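PDB 1J7X: interphotoreceptor retinoid-binding protein from Xenopus laevis, which probably binds retinoids and carries them through the interphotoreceptor matrix of the retina between photoreceptors and the pigment epithelium. Local coordinates for residues I41-I46 against G250-S255; L63-K68 against L254-P259; L241-V246 against P259-I264. All blocks are in the same frame, centred on the assembly; numbering follows the deposited sequence.

Contact 1 of 3, residues I41-I46 against G250-S255; sequences ISEEDI and GDTQLS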
loop_
_atom_site.group_PDB
_atom_site.type_symbol
_atom_site.label_atom_id
_atom_site.label_comp_id
_atom_site.label_asym_id
_atom_site.label_seq_id
_atom_site.Cartn_x
_atom_site.Cartn_y
_atom_site.Cartn_z
ATOM N N ILE A 41 -14.057 32.746 8.159
ATOM C CA ILE A 41 -15.172 32.567 9.092
ATOM C C ILE A 41 -16.143 31.507 8.601
ATOM O O ILE A 41 -17.328 31.795 8.364
ATOM C CB ILE A 41 -15.950 33.892 9.305
ATOM C CG1 ILE A 41 -17.029 33.701 10.387
ATOM C CG2 ILE A 41 -16.567 34.425 7.974
ATOM C CD1 ILE A 41 -16.470 33.397 11.762
ATOM N N SER A 42 -15.645 30.310 8.422
ATOM C CA SER A 42 -16.480 29.195 7.997
ATOM C C SER A 42 -15.563 27.996 7.922
ATOM O O SER A 42 -14.431 28.179 7.535
ATOM C CB SER A 42 -17.087 29.446 6.620
ATOM O OG SER A 42 -16.364 28.796 5.574
ATOM N N GLU A 43 -16.013 26.838 8.399
ATOM C CA GLU A 43 -15.223 25.645 8.439
ATOM C C GLU A 43 -14.563 25.426 7.105
ATOM O O GLU A 43 -13.383 25.059 7.011
ATOM C CB GLU A 43 -16.110 24.434 8.833
ATOM C CG GLU A 43 -16.670 24.643 10.235
ATOM C CD GLU A 43 -17.507 23.480 10.729
ATOM O OE1 GLU A 43 -18.439 23.079 9.980
ATOM O OE2 GLU A 43 -17.271 23.023 11.855
ATOM N N GLU A 44 -15.314 25.641 6.059
ATOM C CA GLU A 44 -14.751 25.465 4.748
ATOM C C GLU A 44 -13.532 26.350 4.531
ATOM O O GLU A 44 -12.518 25.872 3.952
ATOM C CB GLU A 44 -15.811 25.716 3.658
ATOM C CG GLU A 44 -15.371 25.350 2.195
ATOM C CD GLU A 44 -16.523 25.407 1.161
ATOM O OE1 GLU A 44 -17.494 24.579 1.244
ATOM O OE2 GLU A 44 -16.475 26.289 0.252
ATOM N N ASP A 45 -13.633 27.616 4.932
ATOM C CA ASP A 45 -12.521 28.533 4.762
ATOM C C ASP A 45 -11.362 28.128 5.636
ATOM O O ASP A 45 -10.207 28.171 5.173
ATOM C CB ASP A 45 -12.926 29.927 5.127
ATOM C CG ASP A 45 -14.122 30.433 4.337
ATOM O OD1 ASP A 45 -14.239 30.157 3.111
ATOM O OD2 ASP A 45 -14.950 31.209 4.907
ATOM N N ILE A 46 -11.666 27.752 6.890
ATOM C CA ILE A 46 -10.616 27.274 7.782
ATOM C C ILE A 46 -9.876 26.073 7.228
ATOM O O ILE A 46 -8.654 26.027 7.211
ATOM C CB ILE A 46 -11.199 26.928 9.140
ATOM C CG1 ILE A 46 -11.578 28.227 9.855
ATOM C CG2 ILE A 46 -10.240 26.248 9.967
ATOM C CD1 ILE A 46 -12.467 29.170 9.079
ATOM N N GLY A 250 -13.198 18.629 18.009
ATOM C CA GLY A 250 -14.326 18.842 18.920
ATOM C C GLY A 250 -15.032 20.152 18.643
ATOM O O GLY A 250 -14.385 21.199 18.314
ATOM N N ASP A 251 -16.368 20.076 18.689
ATOM C CA ASP A 251 -17.266 21.199 18.486
ATOM C C ASP A 251 -17.347 21.692 17.076
ATOM O O ASP A 251 -17.784 22.827 16.843
ATOM C CB ASP A 251 -16.864 22.357 19.442
ATOM C CG ASP A 251 -16.793 21.903 20.933
ATOM O OD1 ASP A 251 -15.760 21.305 21.366
ATOM O OD2 ASP A 251 -17.753 22.104 21.725
ATOM N N THR A 252 -16.952 20.855 16.111
ATOM C CA THR A 252 -16.991 21.318 14.733
ATOM C C THR A 252 -17.386 20.202 13.836
ATOM O O THR A 252 -17.438 19.087 14.259
ATOM C CB THR A 252 -15.613 21.752 14.257
ATOM O OG1 THR A 252 -14.845 20.580 13.929
ATOM C CG2 THR A 252 -14.851 22.548 15.379
ATOM N N GLN A 253 -17.626 20.542 12.591
ATOM C CA GLN A 253 -17.951 19.605 11.528
ATOM C C GLN A 253 -16.671 19.239 10.719
ATOM O O GLN A 253 -16.780 18.856 9.549
ATOM C CB GLN A 253 -18.970 20.242 10.565
ATOM C CG GLN A 253 -20.402 20.595 11.182
ATOM C CD GLN A 253 -21.153 19.394 11.704
ATOM O OE1 GLN A 253 -21.120 19.104 12.901
ATOM N NE2 GLN A 253 -21.849 18.690 10.800
ATOM N N LEU A 254 -15.524 19.501 11.321
ATOM C CA LEU A 254 -14.189 19.277 10.673
ATOM C C LEU A 254 -13.404 18.269 11.335
ATOM O O LEU A 254 -13.562 17.983 12.491
ATOM C CB LEU A 254 -13.332 20.569 10.653
ATOM C CG LEU A 254 -13.838 21.648 9.720
ATOM C CD1 LEU A 254 -12.924 22.898 9.867
ATOM C CD2 LEU A 254 -13.873 21.209 8.338
ATOM N N SER A 255 -12.490 17.669 10.571
ATOM C CA SER A 255 -11.552 16.734 11.137
ATOM C C SER A 255 -10.228 16.848 10.426
ATOM O O SER A 255 -10.137 17.557 9.345
ATOM C CB SER A 255 -12.067 15.326 11.003
ATOM O OG SER A 255 -11.971 14.990 9.642
#
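Two torsions of Glu43 set up this contact: CG lies anti to the carbonyl carbon (chi1 -63°), and chi2 of -178° keeps the chain extended, so the carboxylate reaches beyond the start of its helix. Helix 43-58 opens with an N-cap at Ser42, whose OG accepts from Asp45 N at 3.0 Å. The extended acid runs to the turn of the beta hairpin formed by strands 244-248 and 254-265, just where the second strand begins. There Glu43 OE2 accepts from Gln253 N, a short bond of 2.6 Å that is nearly straight (170° at the hydrogen), with the donor somewhat above the carboxylate plane. The other oxygen, Glu43 OE1, is pressed tightly against Gln253 CB at 2.9 Å, and the carboxylate lies almost coplanar with the Gln253 side-chain amide. Thr252 holds the turn in shape: its OG1, set between the backbone N and the carbonyl carbon, accepts from Leu254 N at 2.9 Å, an ST turn, and is also bonded to Phe249 O. The position of the acid in the first helical turn may help to stabilise its negative charge. Nearer the helix backbone than this polar bond, the Glu43 and Leu254 side chains run alongside in opposite senses. Glu43 CB sits 3.7 Å from Leu254 CD1, and this same methyl is 4.3 Å from Ile46 CG2 one turn further along the helix.

Contact 2 of 3, residues L63-K68 against L254-P259; sequences LVLKSK and LSVTVP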
loop_
_atom_site.group_PDB
_atom_site.type_symbol
_atom_site.label_atom_id
_atom_site.label_comp_id
_atom_site.label_asym_id
_atom_site.label_seq_id
_atom_site.Cartn_x
_atom_site.Cartn_y
_atom_site.Cartn_z
ATOM N N LEU A 63 -1.627 14.763 5.070
ATOM C CA LEU A 63 -2.062 15.597 6.143
ATOM C C LEU A 63 -3.053 16.521 5.540
ATOM O O LEU A 63 -2.706 17.442 4.780
ATOM C CB LEU A 63 -0.855 16.373 6.703
ATOM C CG LEU A 63 -1.095 17.439 7.702
ATOM C CD1 LEU A 63 -1.774 16.761 8.893
ATOM C CD2 LEU A 63 0.212 18.170 8.107
ATOM N N VAL A 64 -4.312 16.343 5.897
ATOM C CA VAL A 64 -5.351 17.170 5.371
ATOM C C VAL A 64 -6.595 17.350 6.253
ATOM O O VAL A 64 -7.086 16.392 6.885
ATOM C CB VAL A 64 -5.821 16.643 3.965
ATOM C CG1 VAL A 64 -6.075 15.181 4.055
ATOM C CG2 VAL A 64 -7.011 17.415 3.400
ATOM N N LEU A 65 -7.033 18.576 6.321
ATOM C CA LEU A 65 -8.252 18.914 7.019
ATOM C C LEU A 65 -9.397 18.723 6.085
ATOM O O LEU A 65 -9.375 19.193 4.933
ATOM C CB LEU A 65 -8.285 20.346 7.508
ATOM C CG LEU A 65 -7.457 20.645 8.785
ATOM C CD1 LEU A 65 -6.014 20.875 8.559
ATOM C CD2 LEU A 65 -7.998 21.961 9.520
ATOM N N LYS A 66 -10.416 18.052 6.585
ATOM C CA LYS A 66 -11.554 17.821 5.723
ATOM C C LYS A 66 -12.873 17.874 6.579
ATOM O O LYS A 66 -12.850 17.809 7.828
ATOM C CB LYS A 66 -11.496 16.427 5.127
ATOM C CG LYS A 66 -10.345 16.182 4.157
ATOM C CD LYS A 66 -10.483 14.775 3.576
ATOM C CE LYS A 66 -9.422 14.507 2.602
ATOM N NZ LYS A 66 -9.596 13.120 2.054
ATOM N N SER A 67 -13.990 17.926 5.878
ATOM C CA SER A 67 -15.280 17.864 6.605
ATOM C C SER A 67 -15.330 16.450 7.191
ATOM O O SER A 67 -14.804 15.548 6.591
ATOM C CB SER A 67 -16.426 18.117 5.607
ATOM O OG SER A 67 -17.620 17.637 6.165
ATOM N N LYS A 68 -15.886 16.259 8.383
ATOM C CA LYS A 68 -15.991 14.970 9.028
ATOM C C LYS A 68 -16.745 14.023 8.146
ATOM O O LYS A 68 -16.570 12.847 8.231
ATOM C CB LYS A 68 -16.683 15.078 10.382
ATOM C CG LYS A 68 -15.879 15.734 11.444
ATOM C CD LYS A 68 -16.621 15.748 12.808
ATOM C CE LYS A 68 -15.847 16.476 13.891
ATOM N NZ LYS A 68 -16.635 16.513 15.190
ATOM N N LEU A 254 -15.524 19.501 11.321
ATOM C CA LEU A 254 -14.189 19.277 10.673
ATOM C C LEU A 254 -13.404 18.269 11.335
ATOM O O LEU A 254 -13.562 17.983 12.491
ATOM C CB LEU A 254 -13.332 20.569 10.653
ATOM C CG LEU A 254 -13.838 21.648 9.720
ATOM C CD1 LEU A 254 -12.924 22.898 9.867
ATOM C CD2 LEU A 254 -13.873 21.209 8.338
ATOM N N SER A 255 -12.490 17.669 10.571
ATOM C CA SER A 255 -11.552 16.734 11.137
ATOM C C SER A 255 -10.228 16.848 10.426
ATOM O O SER A 255 -10.137 17.557 9.345
ATOM C CB SER A 255 -12.067 15.326 11.003
ATOM O OG SER A 255 -11.971 14.990 9.642
ATOM N N VAL A 256 -9.213 16.259 11.028
ATOM C CA VAL A 256 -7.909 16.206 10.371
ATOM C C VAL A 256 -7.348 14.781 10.228
ATOM O O VAL A 256 -7.310 14.001 11.149
ATOM C CB VAL A 256 -6.875 17.191 11.017
ATOM C CG1 VAL A 256 -6.477 16.668 12.398
ATOM C CG2 VAL A 256 -5.596 17.314 10.180
ATOM N N THR A 257 -6.912 14.386 9.013
ATOM C CA THR A 257 -6.251 13.131 8.802
ATOM C C THR A 257 -4.825 13.369 8.811
ATOM O O THR A 257 -4.321 14.297 8.132
ATOM C CB THR A 257 -6.585 12.501 7.386
ATOM O OG1 THR A 257 -7.969 12.327 7.266
ATOM C CG2 THR A 257 -5.935 11.118 7.245
ATOM N N VAL A 258 -4.185 12.644 9.695
ATOM C CA VAL A 258 -2.763 12.791 9.932
ATOM C C VAL A 258 -1.947 11.542 9.718
ATOM O O VAL A 258 -2.252 10.481 10.278
ATOM C CB VAL A 258 -2.523 13.293 11.400
ATOM C CG1 VAL A 258 -1.067 13.467 11.639
ATOM C CG2 VAL A 258 -3.277 14.564 11.634
ATOM N N PRO A 259 -0.912 11.606 8.868
ATOM C CA PRO A 259 -0.096 10.424 8.707
ATOM C C PRO A 259 0.710 10.184 9.942
ATOM O O PRO A 259 1.351 11.086 10.350
ATOM C CB PRO A 259 0.784 10.764 7.510
ATOM C CG PRO A 259 0.885 12.294 7.586
ATOM C CD PRO A 259 -0.475 12.692 7.973
HETATM O O HOH W 1 -9.682 15.119 7.411
#
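Backbone hydrogen bonds pair strand 64-67 with strand 254-265 as antiparallel neighbours in a twisted beta sheet, the N-to-C directions of the short segments at 145°, well off a straight antiparallel 180°. Val64 and Thr257 form one hydrogen-bonded pair, with Val64 N to Thr257 O at 3.0 Å and Thr257 N to Val64 O at 2.9 Å. Lys66 and Ser255 form the other: Lys66 N meets Ser255 O at 2.8 Å, and Ser255 N reaches Lys66 O nearly along its C=O axis. Between them, Leu65 and Val256 make a non-hydrogen-bonded pair.

Apolar contacts gather on the Leu65 and Val256 face. The side chains of Leu65 and Val256 cross obliquely, CD1 of Leu65 3.9 Å from CG2 of Val256. Leu63, with CG anti to the backbone N (chi1 172°), lays CD1 alongside Val258 CG2 at 3.8 Å. Helix 43-58 covers Leu65 through Leu54, and helix 2-18 covers Val258 through Ile14.

Polar contacts mark the face of Val64, Lys66, Ser255 and Thr257. A water donates to Val64 O at 2.9 Å, giving that oxygen a second bond, and also hydrogen-bonds Ser255 OG and Thr257 OG1. At the strand end, the extended Lys68 passes CE 3.1 Å from Leu254 O on the way to its NZ bond with Thr252 O.

The chemistry implies that backbone bonds fix the register, while apolar packing on helices and water-bridged hydroxyls divide the two faces.

Contact 3 of 3, residues L241-V246 against P259-I264; sequences LMHSKV and PIINFI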
loop_
_atom_site.group_PDB
_atom_site.type_symbol
_atom_site.label_atom_id
_atom_site.label_comp_id
_atom_site.label_asym_id
_atom_site.label_seq_id
_atom_site.Cartn_x
_atom_site.Cartn_y
_atom_site.Cartn_z
ATOM N N LEU A 241 -3.722 3.884 1.855
ATOM C CA LEU A 241 -2.768 3.093 2.646
ATOM C C LEU A 241 -3.150 3.251 4.133
ATOM O O LEU A 241 -3.798 4.232 4.513
ATOM C CB LEU A 241 -1.359 3.607 2.477
ATOM C CG LEU A 241 -0.746 3.488 1.093
ATOM C CD1 LEU A 241 0.684 4.036 1.030
ATOM C CD2 LEU A 241 -0.655 2.020 0.659
HETATM N N MSE A 242 -2.716 2.323 4.971
HETATM C CA MSE A 242 -3.100 2.364 6.383
HETATM C C MSE A 242 -1.988 3.058 7.173
HETATM O O MSE A 242 -1.472 2.518 8.161
HETATM C CB MSE A 242 -3.313 0.935 6.886
HETATM C CG MSE A 242 -4.431 0.232 6.272
HETATM SE SE MSE A 242 -4.776 -1.419 7.162
HETATM C CE MSE A 242 -5.152 -0.748 8.774
ATOM N N HIS A 243 -1.585 4.264 6.746
ATOM C CA HIS A 243 -0.539 5.016 7.415
ATOM C C HIS A 243 -1.051 6.234 8.184
ATOM O O HIS A 243 -0.257 6.965 8.740
ATOM C CB HIS A 243 0.515 5.461 6.390
ATOM C CG HIS A 243 1.169 4.321 5.676
ATOM N ND1 HIS A 243 1.894 4.499 4.519
ATOM C CD2 HIS A 243 1.211 2.995 5.945
ATOM C CE1 HIS A 243 2.415 3.346 4.135
ATOM N NE2 HIS A 243 1.974 2.407 4.954
ATOM N N SER A 244 -2.274 6.532 8.196
ATOM C CA SER A 244 -2.826 7.725 8.873
ATOM C C SER A 244 -3.917 7.395 9.854
ATOM O O SER A 244 -4.434 6.267 9.903
ATOM C CB SER A 244 -3.374 8.683 7.863
ATOM O OG SER A 244 -2.453 8.930 6.765
ATOM N N LYS A 245 -4.305 8.403 10.628
ATOM C CA LYS A 245 -5.439 8.306 11.572
ATOM C C LYS A 245 -6.198 9.628 11.458
ATOM O O LYS A 245 -5.620 10.682 11.099
ATOM C CB LYS A 245 -4.908 8.097 12.993
ATOM C CG LYS A 245 -4.266 6.725 13.206
ATOM C CD LYS A 245 -4.002 6.387 14.694
ATOM C CE LYS A 245 -3.824 4.870 14.965
ATOM N NZ LYS A 245 -3.691 4.523 16.458
ATOM N N VAL A 246 -7.457 9.571 11.734
ATOM C CA VAL A 246 -8.302 10.692 11.661
ATOM C C VAL A 246 -8.569 11.239 13.060
ATOM O O VAL A 246 -8.867 10.464 13.987
ATOM C CB VAL A 246 -9.585 10.379 10.975
ATOM C CG1 VAL A 246 -10.458 11.610 10.822
ATOM C CG2 VAL A 246 -9.272 9.817 9.543
ATOM N N PRO A 259 -0.912 11.606 8.868
ATOM C CA PRO A 259 -0.096 10.424 8.707
ATOM C C PRO A 259 0.710 10.184 9.942
ATOM O O PRO A 259 1.351 11.086 10.350
ATOM C CB PRO A 259 0.784 10.764 7.510
ATOM C CG PRO A 259 0.885 12.294 7.586
ATOM C CD PRO A 259 -0.475 12.692 7.973
ATOM N N ILE A 260 0.543 9.040 10.591
ATOM C CA ILE A 260 1.290 8.726 11.802
ATOM C C ILE A 260 2.457 7.829 11.490
ATOM O O ILE A 260 3.319 7.603 12.306
ATOM C CB ILE A 260 0.401 8.042 12.822
ATOM C CG1 ILE A 260 -0.046 6.646 12.251
ATOM C CG2 ILE A 260 -0.850 8.867 13.178
ATOM C CD1 ILE A 260 -0.787 5.790 13.266
ATOM N N ILE A 261 2.553 7.333 10.255
ATOM C CA ILE A 261 3.630 6.481 9.917
ATOM C C ILE A 261 4.325 6.932 8.695
ATOM O O ILE A 261 3.646 7.319 7.688
ATOM C CB ILE A 261 2.992 5.069 9.624
ATOM C CG1 ILE A 261 2.655 4.354 10.910
ATOM C CG2 ILE A 261 3.922 4.236 8.801
ATOM C CD1 ILE A 261 1.759 3.166 10.773
ATOM N N ASN A 262 5.623 6.803 8.643
ATOM C CA ASN A 262 6.382 7.097 7.448
ATOM C C ASN A 262 6.877 5.768 6.938
ATOM O O ASN A 262 7.216 4.861 7.763
ATOM C CB ASN A 262 7.573 8.080 7.718
ATOM C CG ASN A 262 7.187 9.527 7.394
ATOM O OD1 ASN A 262 6.213 9.751 6.596
ATOM N ND2 ASN A 262 7.745 10.471 8.100
ATOM N N PHE A 263 6.886 5.639 5.621
ATOM C CA PHE A 263 7.250 4.427 4.955
ATOM C C PHE A 263 8.457 4.709 4.088
ATOM O O PHE A 263 8.400 5.449 3.071
ATOM C CB PHE A 263 6.054 3.931 4.117
ATOM C CG PHE A 263 6.259 2.624 3.402
ATOM C CD1 PHE A 263 7.137 2.528 2.287
ATOM C CD2 PHE A 263 5.479 1.544 3.734
ATOM C CE1 PHE A 263 7.084 1.365 1.538
ATOM C CE2 PHE A 263 5.551 0.318 3.083
ATOM C CZ PHE A 263 6.330 0.246 1.926
ATOM N N ILE A 264 9.637 4.235 4.550
ATOM C CA ILE A 264 10.885 4.481 3.859
ATOM C C ILE A 264 11.366 3.252 3.172
ATOM O O ILE A 264 11.542 2.204 3.847
ATOM C CB ILE A 264 11.997 5.030 4.899
ATOM C CG1 ILE A 264 11.430 6.124 5.741
ATOM C CG2 ILE A 264 13.225 5.363 4.138
ATOM C CD1 ILE A 264 12.363 6.550 6.886
#
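His243 O grips two successive amides, Ile260 N at 2.9 Å and Ile261 N at 3.2 Å, both in its carbonyl plane. With Ile260 at a psi of -8°, this is the pattern of a classic beta bulge in strand 254-265, opposite strand 244-248 of the same hairpin. Packing is tight round the imidazole. Ile261 CG2 lies over one ring face, while Leu241 CB sits 3.9 Å above the opposite face, over its centre. His243 CE1 comes within 3.6 Å of Phe263 CD2; the two ring planes are 28° apart but offset so far, with centroids 5.6 Å apart, that they barely overlap.

The solvent side runs along Lys245, an exposed residue. Its extended aliphatic chain crosses Ile260 obliquely, CD 3.6 Å from Ile260 CD1, and the ammonium continues to Gln181 OE1. Met242, present as selenomethionine, is likewise exposed and only loosely engaged.

Beyond the pair, Glu219 of helix 216-226 shares a weak hydrogen bond with His243 NE2. Strand 173-179, the neighbour in the sheet, lays Leu177 against Ile261. Phe263 stacks on Phe175 and meets Trp271 edge-to-face, so strand 254-265, bulge included, runs between strands 244-248 and 173-179 of one sheet, with helix 216-226 packed against Phe263.

All three contacts draw on strand 254-265, met in succession along its length. Contacts 1 and 2 have centres about 10 Å apart and share Leu254 and Ser255; Gln253 O and Lys68 N, 3.0 Å apart in a probable hydrogen bond, continue the ladder between them. Contacts 2 and 3, centres about 13 Å apart, share Pro259 and occupy opposite edges of the strand: Val258 N faces Lys245 O at 2.8 Å, another probable hydrogen bond. The centres of contacts 1 and 3 are about 23 Å apart. The three centres lie about 30, 20 and 10 Å from the centre of the chain, so the strand runs from beside the N-terminal helices toward the middle of the chain.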